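Side-chain contacts in pyruvate kinase (PDB 6QXL), which probably catalyses the last step of glycolysis, transferring the phosphoryl group of phosphoenolpyruvate to ADP to give pyruvate and ATP: residues A[4-9]-A[338-343]; A[270-275]-A[395-400]; A[304-309]-A[417-422]. All blocks are in the same frame, centred on the assembly; numbering follows the deposited sequence.

Interaction 1 of 3, residues A[4-9]-A[338-343]; sequences RRTKIV and GAEKHP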
# COMPACT_ATOMS: atom_id res chain seq x y z
N ARG A 4 -29.70 5.81 8.40
CA ARG A 4 -28.64 6.81 8.47
C ARG A 4 -27.75 6.55 9.68
O ARG A 4 -28.23 6.23 10.75
CB ARG A 4 -29.23 8.22 8.57
CG ARG A 4 -28.26 9.31 9.04
CD ARG A 4 -28.91 10.67 8.89
NE ARG A 4 -30.17 10.76 9.61
CZ ARG A 4 -30.31 11.10 10.88
NH1 ARG A 4 -29.26 11.41 11.65
NH2 ARG A 4 -31.54 11.17 11.41
N ARG A 5 -26.45 6.69 9.49
CA ARG A 5 -25.47 6.49 10.53
C ARG A 5 -24.92 7.77 11.12
O ARG A 5 -24.61 7.82 12.31
CB ARG A 5 -24.31 5.66 9.98
CG ARG A 5 -24.72 4.27 9.49
CD ARG A 5 -23.51 3.57 8.82
NE ARG A 5 -22.46 3.17 9.76
CZ ARG A 5 -22.53 2.11 10.56
NH1 ARG A 5 -23.60 1.32 10.57
NH2 ARG A 5 -21.53 1.82 11.38
N THR A 6 -24.76 8.80 10.30
CA THR A 6 -24.23 10.07 10.78
C THR A 6 -25.30 10.77 11.59
O THR A 6 -26.47 10.78 11.19
CB THR A 6 -23.75 10.95 9.61
OG1 THR A 6 -22.81 10.19 8.82
CG2 THR A 6 -23.08 12.21 10.11
N LYS A 7 -24.91 11.36 12.71
CA LYS A 7 -25.89 11.92 13.64
C LYS A 7 -26.06 13.41 13.42
O LYS A 7 -25.16 14.08 12.94
CB LYS A 7 -25.50 11.61 15.08
CG LYS A 7 -25.32 10.13 15.36
CD LYS A 7 -26.59 9.30 15.06
CE LYS A 7 -26.41 7.83 15.44
NZ LYS A 7 -26.15 7.65 16.90
N ILE A 8 -27.25 13.91 13.77
CA ILE A 8 -27.62 15.31 13.53
C ILE A 8 -27.83 16.04 14.84
O ILE A 8 -28.66 15.64 15.65
CB ILE A 8 -28.90 15.40 12.69
CG1 ILE A 8 -28.63 14.85 11.28
CG2 ILE A 8 -29.38 16.85 12.63
CD1 ILE A 8 -29.86 14.72 10.37
N VAL A 9 -27.07 17.11 15.04
CA VAL A 9 -27.25 18.00 16.17
C VAL A 9 -28.03 19.23 15.71
O VAL A 9 -27.61 19.91 14.77
CB VAL A 9 -25.92 18.47 16.73
CG1 VAL A 9 -26.13 19.35 17.95
CG2 VAL A 9 -25.05 17.27 17.06
N GLY A 338 -27.10 9.55 1.57
CA GLY A 338 -26.51 9.40 0.24
C GLY A 338 -25.00 9.22 0.31
O GLY A 338 -24.45 8.32 -0.31
N ALA A 339 -24.34 10.06 1.11
CA ALA A 339 -22.91 9.97 1.24
C ALA A 339 -22.45 8.65 1.88
O ALA A 339 -21.35 8.17 1.59
CB ALA A 339 -22.39 11.15 2.05
N GLU A 340 -23.30 8.07 2.73
CA GLU A 340 -22.95 6.81 3.40
C GLU A 340 -22.92 5.60 2.45
O GLU A 340 -22.32 4.59 2.80
CB GLU A 340 -23.87 6.56 4.59
CG GLU A 340 -23.52 7.43 5.79
CD GLU A 340 -24.67 7.66 6.78
OE1 GLU A 340 -25.67 6.89 6.79
OE2 GLU A 340 -24.56 8.63 7.57
N LYS A 341 -23.53 5.71 1.27
CA LYS A 341 -23.44 4.65 0.26
C LYS A 341 -22.07 4.56 -0.42
O LYS A 341 -21.73 3.54 -0.99
CB LYS A 341 -24.50 4.82 -0.82
CG LYS A 341 -25.94 4.86 -0.29
CD LYS A 341 -26.95 4.74 -1.43
CE LYS A 341 -26.90 5.89 -2.45
NZ LYS A 341 -27.85 5.60 -3.54
N HIS A 342 -21.27 5.62 -0.33
CA HIS A 342 -19.93 5.62 -0.94
C HIS A 342 -19.09 4.44 -0.40
O HIS A 342 -19.21 4.08 0.77
CB HIS A 342 -19.21 6.94 -0.64
CG HIS A 342 -18.17 7.33 -1.65
ND1 HIS A 342 -16.82 7.13 -1.45
CD2 HIS A 342 -18.28 7.93 -2.86
CE1 HIS A 342 -16.15 7.58 -2.50
NE2 HIS A 342 -17.02 8.05 -3.37
N PRO A 343 -18.27 3.83 -1.27
CA PRO A 343 -17.40 2.73 -0.82
C PRO A 343 -16.41 3.05 0.31
O PRO A 343 -16.14 2.18 1.13
CB PRO A 343 -16.65 2.32 -2.09
CG PRO A 343 -17.58 2.70 -3.20
CD PRO A 343 -18.23 3.97 -2.74

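Interaction 2 of 3, residues A[270-275]-A[395-400]; sequences HARRNN and RIRSSV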
# COMPACT_ATOMS: atom_id res chain seq x y z
N HIS A 270 -7.77 13.09 14.18
CA HIS A 270 -7.11 12.98 15.48
C HIS A 270 -8.10 12.64 16.58
O HIS A 270 -7.78 11.86 17.47
CB HIS A 270 -6.32 14.25 15.81
CG HIS A 270 -5.05 14.38 15.03
ND1 HIS A 270 -3.92 14.98 15.53
CD2 HIS A 270 -4.72 13.95 13.78
CE1 HIS A 270 -2.97 14.96 14.62
NE2 HIS A 270 -3.42 14.34 13.55
N ALA A 271 -9.31 13.17 16.50
CA ALA A 271 -10.35 12.80 17.45
C ALA A 271 -10.60 11.30 17.42
O ALA A 271 -10.55 10.63 18.46
CB ALA A 271 -11.63 13.57 17.18
N ARG A 272 -10.84 10.77 16.23
CA ARG A 272 -11.13 9.34 16.11
C ARG A 272 -9.95 8.49 16.59
O ARG A 272 -10.14 7.48 17.26
CB ARG A 272 -11.51 8.97 14.67
CG ARG A 272 -12.79 9.60 14.19
CD ARG A 272 -13.05 9.42 12.70
NE ARG A 272 -13.12 8.03 12.35
CZ ARG A 272 -12.35 7.39 11.46
NH1 ARG A 272 -11.47 8.05 10.70
NH2 ARG A 272 -12.52 6.08 11.29
N ARG A 273 -8.74 8.90 16.27
CA ARG A 273 -7.56 8.14 16.71
C ARG A 273 -7.45 8.07 18.22
O ARG A 273 -7.05 7.03 18.75
CB ARG A 273 -6.29 8.75 16.18
CG ARG A 273 -6.10 8.46 14.76
CD ARG A 273 -4.73 8.94 14.38
NE ARG A 273 -4.55 8.59 12.99
CZ ARG A 273 -3.67 9.14 12.18
NH1 ARG A 273 -2.86 10.11 12.60
NH2 ARG A 273 -3.67 8.74 10.91
N ASN A 274 -7.84 9.15 18.90
CA ASN A 274 -7.85 9.16 20.36
C ASN A 274 -9.18 8.67 20.96
O ASN A 274 -9.45 8.92 22.12
CB ASN A 274 -7.52 10.55 20.88
CG ASN A 274 -6.11 10.94 20.59
OD1 ASN A 274 -5.20 10.55 21.32
ND2 ASN A 274 -5.92 11.72 19.53
N ASN A 275 -10.00 8.00 20.16
CA ASN A 275 -11.25 7.41 20.64
C ASN A 275 -12.23 8.41 21.23
O ASN A 275 -12.86 8.15 22.23
CB ASN A 275 -10.94 6.26 21.61
CG ASN A 275 -10.13 5.15 20.96
OD1 ASN A 275 -10.41 4.75 19.85
ND2 ASN A 275 -9.18 4.61 21.67
N ARG A 395 -15.45 4.03 16.20
CA ARG A 395 -14.27 4.66 15.62
C ARG A 395 -13.79 3.99 14.33
O ARG A 395 -12.99 4.55 13.63
CB ARG A 395 -13.10 4.68 16.58
CG ARG A 395 -13.31 5.30 17.95
CD ARG A 395 -13.94 6.66 17.92
NE ARG A 395 -15.38 6.55 17.70
CZ ARG A 395 -16.16 7.56 17.33
NH1 ARG A 395 -15.64 8.77 17.11
NH2 ARG A 395 -17.44 7.33 17.13
N ILE A 396 -14.27 2.80 14.03
CA ILE A 396 -13.80 2.04 12.89
C ILE A 396 -14.79 2.16 11.76
O ILE A 396 -15.99 1.99 11.95
CB ILE A 396 -13.64 0.55 13.28
CG1 ILE A 396 -12.66 0.40 14.43
CG2 ILE A 396 -13.17 -0.28 12.11
CD1 ILE A 396 -11.31 0.99 14.16
N ARG A 397 -14.29 2.45 10.56
CA ARG A 397 -15.18 2.58 9.42
C ARG A 397 -15.90 1.28 9.19
O ARG A 397 -15.27 0.23 9.16
CB ARG A 397 -14.42 2.96 8.16
CG ARG A 397 -13.91 4.39 8.12
CD ARG A 397 -12.96 4.58 6.94
NE ARG A 397 -13.29 5.80 6.18
CZ ARG A 397 -12.79 6.99 6.42
NH1 ARG A 397 -11.89 7.18 7.40
NH2 ARG A 397 -13.19 8.01 5.71
N SER A 398 -17.21 1.35 9.04
CA SER A 398 -18.02 0.19 8.75
C SER A 398 -19.40 0.64 8.31
O SER A 398 -19.78 1.78 8.50
CB SER A 398 -18.15 -0.68 10.01
OG SER A 398 -19.04 -1.77 9.80
N SER A 399 -20.17 -0.27 7.74
CA SER A 399 -21.60 -0.03 7.57
C SER A 399 -22.50 -0.97 8.39
O SER A 399 -23.71 -0.96 8.23
CB SER A 399 -21.94 -0.13 6.08
OG SER A 399 -21.64 -1.40 5.61
N VAL A 400 -21.91 -1.76 9.30
CA VAL A 400 -22.69 -2.68 10.11
C VAL A 400 -23.35 -1.92 11.27
O VAL A 400 -22.69 -1.13 11.94
CB VAL A 400 -21.81 -3.81 10.68
CG1 VAL A 400 -20.91 -3.33 11.84
CG2 VAL A 400 -22.69 -4.96 11.18
O HOH W 1 -11.33 3.19 10.10
O HOH W 2 -10.30 5.69 8.77

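Interaction 3 of 3, residues A[304-309]-A[417-422]; sequences NAVLDY and MFRGVE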
# COMPACT_ATOMS: atom_id res chain seq x y z
N ASN A 304 -19.23 15.92 2.34
CA ASN A 304 -17.81 15.77 2.55
C ASN A 304 -17.47 15.58 4.00
O ASN A 304 -16.53 14.86 4.30
CB ASN A 304 -17.02 16.94 1.94
CG ASN A 304 -16.71 16.70 0.47
OD1 ASN A 304 -15.91 15.84 0.14
ND2 ASN A 304 -17.37 17.41 -0.42
N ALA A 305 -18.24 16.17 4.90
CA ALA A 305 -18.04 15.91 6.34
C ALA A 305 -18.34 14.45 6.66
O ALA A 305 -17.63 13.83 7.46
CB ALA A 305 -18.89 16.84 7.19
N VAL A 306 -19.34 13.88 6.01
CA VAL A 306 -19.66 12.48 6.20
C VAL A 306 -18.52 11.60 5.69
O VAL A 306 -18.15 10.62 6.36
CB VAL A 306 -20.99 12.13 5.52
CG1 VAL A 306 -21.24 10.63 5.57
CG2 VAL A 306 -22.14 12.88 6.21
N LEU A 307 -17.95 11.93 4.54
CA LEU A 307 -16.81 11.16 4.03
C LEU A 307 -15.55 11.37 4.86
O LEU A 307 -14.78 10.43 5.00
CB LEU A 307 -16.55 11.48 2.58
CG LEU A 307 -17.71 11.24 1.61
CD1 LEU A 307 -17.32 11.63 0.21
CD2 LEU A 307 -18.23 9.83 1.63
N ASP A 308 -15.37 12.54 5.47
CA ASP A 308 -14.29 12.72 6.45
C ASP A 308 -14.49 11.83 7.70
O ASP A 308 -13.60 11.74 8.54
CB ASP A 308 -14.16 14.18 6.92
CG ASP A 308 -13.90 15.19 5.79
OD1 ASP A 308 -13.19 14.83 4.81
OD2 ASP A 308 -14.42 16.35 5.87
N TYR A 309 -15.68 11.21 7.83
CA TYR A 309 -16.03 10.34 8.95
C TYR A 309 -16.26 11.09 10.27
O TYR A 309 -15.87 10.65 11.34
CB TYR A 309 -15.05 9.14 9.12
CG TYR A 309 -15.82 7.85 9.15
CD1 TYR A 309 -16.33 7.31 7.95
CD2 TYR A 309 -16.11 7.20 10.35
CE1 TYR A 309 -17.07 6.14 7.96
CE2 TYR A 309 -16.86 6.03 10.36
CZ TYR A 309 -17.33 5.51 9.17
OH TYR A 309 -18.09 4.36 9.17
N MET A 417 -25.16 10.43 19.95
CA MET A 417 -24.18 11.15 19.15
C MET A 417 -23.11 10.28 18.49
O MET A 417 -22.30 10.81 17.73
CB MET A 417 -23.49 12.22 20.00
CG MET A 417 -23.09 13.48 19.21
SD MET A 417 -22.15 14.57 20.29
CE MET A 417 -23.46 15.45 21.05
N PHE A 418 -23.09 8.97 18.73
CA PHE A 418 -22.07 8.08 18.18
C PHE A 418 -22.48 7.64 16.78
O PHE A 418 -23.56 7.09 16.59
CB PHE A 418 -21.90 6.82 19.03
CG PHE A 418 -21.38 7.04 20.43
CD1 PHE A 418 -21.14 8.29 20.97
CD2 PHE A 418 -21.14 5.94 21.23
CE1 PHE A 418 -20.67 8.44 22.26
CE2 PHE A 418 -20.67 6.08 22.53
CZ PHE A 418 -20.43 7.34 23.04
N ARG A 419 -21.61 7.82 15.80
CA ARG A 419 -21.94 7.43 14.45
C ARG A 419 -22.21 5.93 14.35
O ARG A 419 -21.40 5.12 14.79
CB ARG A 419 -20.82 7.80 13.48
CG ARG A 419 -21.12 7.42 12.03
CD ARG A 419 -20.12 8.05 11.10
NE ARG A 419 -20.24 7.55 9.72
CZ ARG A 419 -19.87 8.21 8.64
NH1 ARG A 419 -19.36 9.43 8.75
NH2 ARG A 419 -20.03 7.67 7.44
N GLY A 420 -23.35 5.58 13.75
CA GLY A 420 -23.69 4.19 13.46
C GLY A 420 -24.27 3.41 14.65
O GLY A 420 -24.56 2.23 14.50
N VAL A 421 -24.44 4.04 15.81
CA VAL A 421 -24.89 3.36 17.01
C VAL A 421 -26.37 3.67 17.29
O VAL A 421 -26.77 4.82 17.24
CB VAL A 421 -24.06 3.77 18.22
CG1 VAL A 421 -24.49 3.00 19.46
CG2 VAL A 421 -22.59 3.56 17.93
N GLU A 422 -27.16 2.64 17.56
CA GLU A 422 -28.54 2.79 17.98
C GLU A 422 -28.70 2.24 19.39
O GLU A 422 -28.04 1.28 19.78
CB GLU A 422 -29.49 2.08 17.03
CG GLU A 422 -29.61 2.71 15.63
CD GLU A 422 -30.17 1.81 14.53
OE1 GLU A 422 -31.35 1.43 14.69
OE2 GLU A 422 -29.47 1.56 13.50

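Interaction 1 of 3, residues A[4-9]-A[338-343]
Three donors from Arg5 and Thr6 converge on the carboxylate of Glu340, each from a different direction. The backbone N of Arg5 reaches OE1 of Glu340 at 2.8 Å, nearly straight (162°) and on the syn side, although well out of the carboxylate plane. OE2 of Glu340 takes two bonds: the backbone N of Thr6 comes from above the plane at 2.7 Å, while Thr6 OG1 arrives on the anti side, close to the plane, also at 2.7 Å. With chi1 at -55°, OG1 sits beside the N of its own residue, which lets one threonine present both donors to a single oxygen. Together the three bonds fix the carboxylate's rotation. The arginine side chains meet the carboxylate with their aliphatic stems, Arg5 CB lying 3.7 Å from Glu340 OE1. The Arg4 chain bends at chi3 and folds back, so that its NH1 donates to Thr6 O at 2.9 Å and forms a salt bridge with Asp31, while Ile8 CD1 lies over one guanidinium face. Thus Glu340, at the C-terminal side of helix 325-340, holds the lead-in to strand 7-11, the first strand of the closed parallel barrel, with Val306 of helix 296-307 touching both Thr6 and Glu340.

Interaction 2 of 3, residues A[270-275]-A[395-400]
Arg272 leans from the last turn of its helix onto the backbone of Arg395, where its NH2 makes a weak hydrogen bond to the carbonyl O at 2.8 Å; the angle at the hydrogen, 129°, shows how bent it is. The same guanidinium meets Arg397 almost at a right angle, the two planes 85° apart, with Arg272 NH1 and Arg397 NH1 3.4 Å from each other. Both are donors, and a water to one side bridges them, accepting from Arg272 NH1 at 3.3 Å and from Arg397 NH1 at 2.6 Å, in the plane of each group; this probably eases the meeting of like charges. A second water accepts from the backbone N of Arg397 at 3.1 Å and, weakly, from Arg272 NH2. Beside this polar patch, the aliphatic part of Arg395 lies against the helix end: its CG is 3.5 Å from Asn275 OD1 and its CD packs near the carbonyl O of Arg272.

The second shell sets these groups. Arg395 is bent at chi2 and chi3 and carries its charge to a salt bridge with Asp311, with NE donating to Leu391 O. Arg397 NE donates to Thr344 O, and Asn275 OD1 accepts from Arg351. Asn275, with positive phi, is the C-prime residue of a Schellman motif closing helix 260-273. The arrangement is therefore an interdomain contact, in which a capped helix of the TIM barrel meets the loop between helix 388-394 and strand 402-406 of the alpha/beta domain.

Interaction 3 of 3, residues A[304-309]-A[417-422]
Arg419 lies flat on the ring of Tyr309, the residue of positive phi in the Schellman motif that follows helix 296-307 of the TIM barrel. Arg419 is the second residue of a type II beta turn, Phe418 to Val421, at the entry to strand 421-425 of the alpha/beta domain. This stack is the heart of the tight part of the contact. Guanidinium and ring planes are only 13° apart, their centres 3.7 Å from each other, and CZ of Arg419 stands 16° off the ring normal, which meets the geometry of a cation-pi interaction. Within the stack the closest approach is Arg419 NH2 to Tyr309 CE1 at 3.4 Å, while CD adds a CH-pi contact over the same face. With CG anti to the backbone N and the chain extended to NE, the guanidinium is carried that far. Val306 belongs to the tight side too, its CG1 in van der Waals contact with Arg419 NH2 at 3.7 Å.

On the looser side, Leu307 points away and the end of Asp308 leads off; both are partly exposed. Leu307 packs on Val261 of the second subunit, and Asp308 has a salt bridge with Lys265 of its own chain. Tyr309 OH reaches past the arginine to Ser398 N and Ser345 O. The guanidinium is also held at its edge: Arg419 NH1 donates to Thr310 O, and it meets a lone pair of Val306 O in the carbonyl plane, at 2.9 Å and 166°, an oxygen that already accepts from Tyr309 N.

From the N terminus, residues 4-9 wait until 338-343 for their partner, so interaction 1 closes the loop round the whole barrel. Interaction 2 starts inside that loop at 270-275 and closes beyond it at 395-400; interaction 3 starts at 304-309 and closes last, at 417-422. Each pair of loops therefore crosses and none nests. Interaction 1 joins the barrel's first strand to helix 325-340, beyond its last strand, whereas the other two tie barrel helix ends to the alpha/beta domain. They meet in space as well: Lys7 probably bonds to Phe418 O and Val421 O, Arg5 to Val400 O, and Arg272 CD packs near Tyr309 O.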